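Local atomic coordinates of cellulose 1,4-beta-cellobiosidase (Thermobifida fusca, PDB entry 4JJJ), a protein that probably hydrolyses 1,4-beta-glucosidic bonds of cellulose to release cellobiose through its family 48 glycoside hydrolase domain. Residues P409-N421 / F463-P475. The protein carries 1 engineered substitution. Numbering follows the deposited sequence.
Sequences PPSNNWFGFQVWN and FQVPSDLEWSGQP. With ZN (zinc ion), chain B; BGC (beta-D-glucopyranose), chain C; BGC (beta-D-glucopyranose), chain D.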
# COMPACT_ATOMS: atom_id res chain seq x y z
N PRO A 409 8.06 1.91 -11.98
CA PRO A 409 9.02 0.86 -12.15
C PRO A 409 8.41 -0.53 -11.85
O PRO A 409 7.39 -0.63 -11.22
CB PRO A 409 10.04 1.20 -11.07
CG PRO A 409 9.22 1.68 -9.94
CD PRO A 409 8.17 2.53 -10.62
N PRO A 410 9.12 -1.57 -12.29
CA PRO A 410 8.71 -2.93 -11.88
C PRO A 410 8.50 -2.99 -10.38
O PRO A 410 9.38 -2.63 -9.63
CB PRO A 410 9.85 -3.78 -12.35
CG PRO A 410 10.47 -2.99 -13.52
CD PRO A 410 10.40 -1.58 -13.03
N SER A 411 7.30 -3.44 -9.98
CA SER A 411 6.79 -3.29 -8.64
C SER A 411 7.57 -4.05 -7.57
O SER A 411 7.47 -3.73 -6.37
CB SER A 411 5.36 -3.72 -8.49
OG SER A 411 5.27 -5.12 -8.77
N ASN A 412 8.32 -5.11 -7.92
CA ASN A 412 9.06 -5.88 -6.95
C ASN A 412 10.58 -5.66 -6.95
O ASN A 412 11.35 -6.39 -6.32
CB ASN A 412 8.75 -7.41 -7.02
CG ASN A 412 9.07 -8.13 -5.77
OD1 ASN A 412 8.81 -7.64 -4.64
ND2 ASN A 412 9.62 -9.37 -5.94
N ASN A 413 11.04 -4.60 -7.60
CA ASN A 413 12.47 -4.28 -7.58
C ASN A 413 12.88 -3.60 -6.24
O ASN A 413 14.04 -3.54 -5.88
CB ASN A 413 12.77 -3.42 -8.75
CG ASN A 413 12.81 -4.20 -10.07
OD1 ASN A 413 12.41 -5.36 -10.15
ND2 ASN A 413 13.27 -3.53 -11.13
N TRP A 414 11.93 -3.00 -5.52
CA TRP A 414 12.28 -2.34 -4.19
C TRP A 414 12.41 -3.33 -3.10
O TRP A 414 11.46 -4.08 -2.82
CB TRP A 414 11.13 -1.41 -3.88
CG TRP A 414 11.40 -0.61 -2.63
CD1 TRP A 414 12.56 0.09 -2.32
CD2 TRP A 414 10.47 -0.34 -1.57
NE1 TRP A 414 12.43 0.70 -1.10
CE2 TRP A 414 11.16 0.46 -0.62
CE3 TRP A 414 9.19 -0.78 -1.28
CZ2 TRP A 414 10.52 0.88 0.54
CZ3 TRP A 414 8.58 -0.37 -0.16
CH2 TRP A 414 9.25 0.45 0.77
N PHE A 415 13.60 -3.37 -2.49
CA PHE A 415 13.85 -4.23 -1.34
C PHE A 415 12.93 -3.98 -0.16
O PHE A 415 12.75 -4.92 0.62
CB PHE A 415 15.30 -4.17 -0.91
CG PHE A 415 15.66 -5.04 0.24
CD1 PHE A 415 15.95 -6.40 0.09
CD2 PHE A 415 15.73 -4.50 1.49
CE1 PHE A 415 16.33 -7.21 1.15
CE2 PHE A 415 16.08 -5.28 2.57
CZ PHE A 415 16.41 -6.64 2.39
N GLY A 416 12.36 -2.82 -0.08
CA GLY A 416 11.42 -2.54 1.02
C GLY A 416 10.32 -3.56 1.12
O GLY A 416 9.88 -3.92 2.22
N PHE A 417 9.80 -4.08 -0.00
CA PHE A 417 8.71 -5.00 0.11
C PHE A 417 9.15 -6.32 0.71
O PHE A 417 8.38 -7.04 1.34
CB PHE A 417 8.11 -5.24 -1.27
CG PHE A 417 7.14 -4.22 -1.75
CD1 PHE A 417 6.07 -3.81 -0.96
CD2 PHE A 417 7.35 -3.61 -2.95
CE1 PHE A 417 5.13 -2.87 -1.45
CE2 PHE A 417 6.46 -2.68 -3.40
CZ PHE A 417 5.36 -2.33 -2.67
N GLN A 418 10.44 -6.67 0.55
CA GLN A 418 11.00 -7.89 1.16
C GLN A 418 10.83 -7.85 2.67
O GLN A 418 10.29 -8.78 3.29
CB GLN A 418 12.47 -8.09 0.92
CG GLN A 418 12.90 -8.31 -0.53
CD GLN A 418 12.35 -9.55 -1.09
OE1 GLN A 418 12.54 -10.69 -0.51
NE2 GLN A 418 11.64 -9.44 -2.21
N VAL A 419 11.23 -6.71 3.28
CA VAL A 419 11.16 -6.54 4.76
C VAL A 419 9.78 -6.28 5.23
O VAL A 419 9.42 -6.71 6.35
CB VAL A 419 12.23 -5.58 5.25
CG1 VAL A 419 13.62 -6.17 5.11
CG2 VAL A 419 12.18 -4.23 4.57
N TRP A 420 8.97 -5.57 4.50
CA TRP A 420 7.58 -5.36 4.96
C TRP A 420 6.85 -6.72 5.09
O TRP A 420 6.17 -7.01 6.11
CB TRP A 420 6.85 -4.42 4.09
CG TRP A 420 7.12 -2.99 4.31
CD1 TRP A 420 7.79 -2.42 5.33
CD2 TRP A 420 6.55 -1.91 3.55
NE1 TRP A 420 7.75 -1.07 5.21
CE2 TRP A 420 6.96 -0.72 4.15
CE3 TRP A 420 5.71 -1.87 2.43
CZ2 TRP A 420 6.56 0.52 3.70
CZ3 TRP A 420 5.30 -0.62 1.95
CH2 TRP A 420 5.72 0.55 2.58
N ASN A 421 7.01 -7.59 4.06
CA ASN A 421 6.42 -8.93 4.14
C ASN A 421 7.11 -9.79 5.19
O ASN A 421 6.45 -10.35 6.10
CB ASN A 421 6.46 -9.59 2.79
CG ASN A 421 6.29 -11.07 2.89
OD1 ASN A 421 5.39 -11.51 3.52
ND2 ASN A 421 7.02 -11.81 2.05
N PHE A 463 26.59 2.63 7.31
CA PHE A 463 25.93 1.35 7.10
C PHE A 463 25.24 1.34 5.74
O PHE A 463 24.96 2.41 5.18
CB PHE A 463 24.83 1.19 8.20
CG PHE A 463 23.54 1.93 7.96
CD1 PHE A 463 22.47 1.33 7.33
CD2 PHE A 463 23.43 3.29 8.32
CE1 PHE A 463 21.35 2.02 7.17
CE2 PHE A 463 22.23 3.98 8.14
CZ PHE A 463 21.21 3.33 7.53
N GLN A 464 24.88 0.15 5.28
CA GLN A 464 24.17 0.04 4.00
C GLN A 464 23.22 -1.16 4.06
O GLN A 464 23.59 -2.23 4.56
CB GLN A 464 25.18 -0.24 2.84
CG GLN A 464 26.25 0.86 2.61
CD GLN A 464 25.67 1.85 1.67
OE1 GLN A 464 25.69 1.65 0.44
NE2 GLN A 464 24.94 2.77 2.19
N VAL A 465 22.03 -0.99 3.49
CA VAL A 465 21.08 -2.07 3.34
C VAL A 465 20.70 -2.17 1.87
O VAL A 465 20.87 -1.18 1.09
CB VAL A 465 19.79 -1.82 4.19
CG1 VAL A 465 20.21 -1.73 5.69
CG2 VAL A 465 19.09 -0.54 3.78
N PRO A 466 20.17 -3.32 1.44
CA PRO A 466 19.71 -3.43 0.04
C PRO A 466 18.65 -2.43 -0.34
O PRO A 466 17.80 -2.08 0.44
CB PRO A 466 19.25 -4.88 -0.08
CG PRO A 466 19.98 -5.56 1.07
CD PRO A 466 20.04 -4.57 2.17
N SER A 467 18.67 -1.99 -1.60
CA SER A 467 17.73 -1.06 -2.14
C SER A 467 17.05 -1.60 -3.40
O SER A 467 15.86 -1.95 -3.37
CB SER A 467 18.40 0.31 -2.40
OG SER A 467 17.45 1.14 -3.08
N ASP A 468 17.79 -1.79 -4.48
CA ASP A 468 17.18 -2.22 -5.75
C ASP A 468 17.54 -3.65 -6.03
O ASP A 468 18.72 -4.06 -5.89
CB ASP A 468 17.67 -1.31 -6.90
CG ASP A 468 16.89 -1.46 -8.17
OD1 ASP A 468 15.62 -1.56 -8.16
OD2 ASP A 468 17.58 -1.38 -9.22
N LEU A 469 16.55 -4.41 -6.49
CA LEU A 469 16.68 -5.79 -6.81
C LEU A 469 16.43 -5.99 -8.33
O LEU A 469 15.64 -5.27 -8.92
CB LEU A 469 15.66 -6.60 -6.07
CG LEU A 469 15.69 -6.50 -4.54
CD1 LEU A 469 14.64 -7.33 -3.93
CD2 LEU A 469 17.05 -6.86 -3.96
N GLU A 470 17.13 -6.97 -8.92
CA GLU A 470 16.94 -7.38 -10.30
C GLU A 470 16.60 -8.87 -10.34
O GLU A 470 17.38 -9.73 -9.82
CB GLU A 470 18.19 -7.18 -11.14
CG GLU A 470 17.98 -7.50 -12.64
CD GLU A 470 17.18 -6.52 -13.47
OE1 GLU A 470 16.93 -5.42 -12.99
OE2 GLU A 470 16.79 -6.86 -14.61
N TRP A 471 15.43 -9.18 -10.88
CA TRP A 471 14.87 -10.51 -10.90
C TRP A 471 15.07 -11.14 -12.32
O TRP A 471 15.09 -10.46 -13.33
CB TRP A 471 13.36 -10.40 -10.68
CG TRP A 471 13.05 -9.93 -9.30
CD1 TRP A 471 12.82 -8.67 -8.85
CD2 TRP A 471 13.07 -10.80 -8.11
NE1 TRP A 471 12.70 -8.64 -7.44
CE2 TRP A 471 12.82 -9.94 -6.98
CE3 TRP A 471 13.22 -12.15 -7.92
CZ2 TRP A 471 12.81 -10.42 -5.69
CZ3 TRP A 471 13.12 -12.63 -6.64
CH2 TRP A 471 12.99 -11.79 -5.56
N SER A 472 15.16 -12.45 -12.33
CA SER A 472 15.23 -13.18 -13.53
C SER A 472 14.62 -14.56 -13.33
O SER A 472 14.62 -15.09 -12.24
CB SER A 472 16.64 -13.24 -14.08
OG SER A 472 17.52 -13.86 -13.19
N GLY A 473 14.23 -15.19 -14.45
CA GLY A 473 13.69 -16.51 -14.30
C GLY A 473 12.27 -16.61 -13.74
O GLY A 473 11.50 -15.62 -13.75
N GLN A 474 11.88 -17.79 -13.25
CA GLN A 474 10.55 -17.97 -12.72
C GLN A 474 10.57 -19.11 -11.75
O GLN A 474 11.42 -20.06 -11.87
CB GLN A 474 9.54 -18.27 -13.83
CG GLN A 474 9.81 -19.52 -14.59
CD GLN A 474 8.67 -19.85 -15.60
OE1 GLN A 474 7.94 -18.96 -16.00
NE2 GLN A 474 8.45 -21.12 -15.90
N PRO A 475 9.68 -19.08 -10.79
CA PRO A 475 9.52 -20.26 -9.94
C PRO A 475 9.06 -21.45 -10.72
O PRO A 475 8.38 -21.26 -11.78
CB PRO A 475 8.41 -19.83 -8.90
CG PRO A 475 7.64 -18.79 -9.58
CD PRO A 475 8.56 -18.08 -10.57
ZN ZN B . 16.82 -1.60 -11.07
C2 BGC C . 11.86 3.50 -3.18
C3 BGC C . 10.41 3.93 -3.00
C4 BGC C . 10.13 4.27 -1.52
C5 BGC C . 11.18 5.16 -0.83
C6 BGC C . 11.05 5.19 0.69
C1 BGC C . 12.81 4.47 -2.51
O1 BGC C . 14.15 3.92 -2.68
O2 BGC C . 12.04 3.45 -4.63
O3 BGC C . 9.51 2.91 -3.44
O4 BGC C . 8.87 4.93 -1.35
O5 BGC C . 12.49 4.67 -1.11
O6 BGC C . 11.30 3.95 1.29
C2 BGC D . 6.74 5.02 -0.33
C3 BGC D . 5.58 4.22 0.25
C4 BGC D . 5.19 3.06 -0.72
C5 BGC D . 6.42 2.26 -1.20
C6 BGC D . 6.03 1.27 -2.27
C1 BGC D . 7.90 4.13 -0.72
O2 BGC D . 7.22 5.94 0.64
O3 BGC D . 4.49 5.14 0.48
O4 BGC D . 4.25 2.21 -0.04
O5 BGC D . 7.39 3.19 -1.69
O6 BGC D . 5.42 1.93 -3.37
O HOH W 1 13.86 -7.03 -11.86
O HOH W 2 14.15 -4.51 -13.79
O HOH W 3 14.54 -1.14 -10.56
O HOH W 4 16.62 -3.56 -10.54
O HOH W 5 16.62 -1.36 -10.60
O HOH W 6 15.50 -0.08 -11.16
O HOH W 7 18.72 -1.59 -12.31
O HOH W 8 16.27 -1.84 -13.45
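Phe415 lays its ring against Pro466, whose CB sits 3.6 Å from the ring centroid and 14° off the normal, a CH-pi contact suited to a rigid proline. With CG anti to the backbone N (chi1 -179°), the ring reaches across to the strand, while Gln418 CB backs its opposite face. Alongside, Phe415 N donates a nearly straight bond to Ser467 O (2.8 Å), and Leu469 N meets a lone pair of Asn413 O (2.7 Å); these two bonds bracket the single bridge between Trp414 and Asp468. Branched Leu469 touches two neighbours, CD2 approaching Phe415 CD1 (4.2 Å) and CD1 approaching Gln418 CG (3.9 Å). Farther along, Trp471 NE1 donates to Asn412 O (2.9 Å) from above the carbonyl plane. Asn412 ND2 lies over the rim of one indole face, its amide tilted 17° from the ring; Gln324 binds OD1 and Ile373 O binds ND2, fixing the amide's rotation.

The looser side is wet. Water links Asn413 OD1 to Trp471 N. In one of two modelled conformers Asp468 OD2 lies 2.0 Å from a zinc ion, but that site overlaps a modelled water and is doubtful.

The CB bond of Trp414 leads away from the strand, and its indole forms a sugar platform: two glucose units lie over one face, and Gly416 CA packs 3.3 Å above the plane on the other, where a side chain would clash. Were Trp414 an alanine, both sugars would probably lose the indole they lie on, and a gap would open above Gly416.

Within the (alpha/alpha)6 fold, the contact joins the start of helix 416-432 to strand 465-473, itself paired antiparallel with strand 488-496; Phe415 and Val419 pack on helix 499-516.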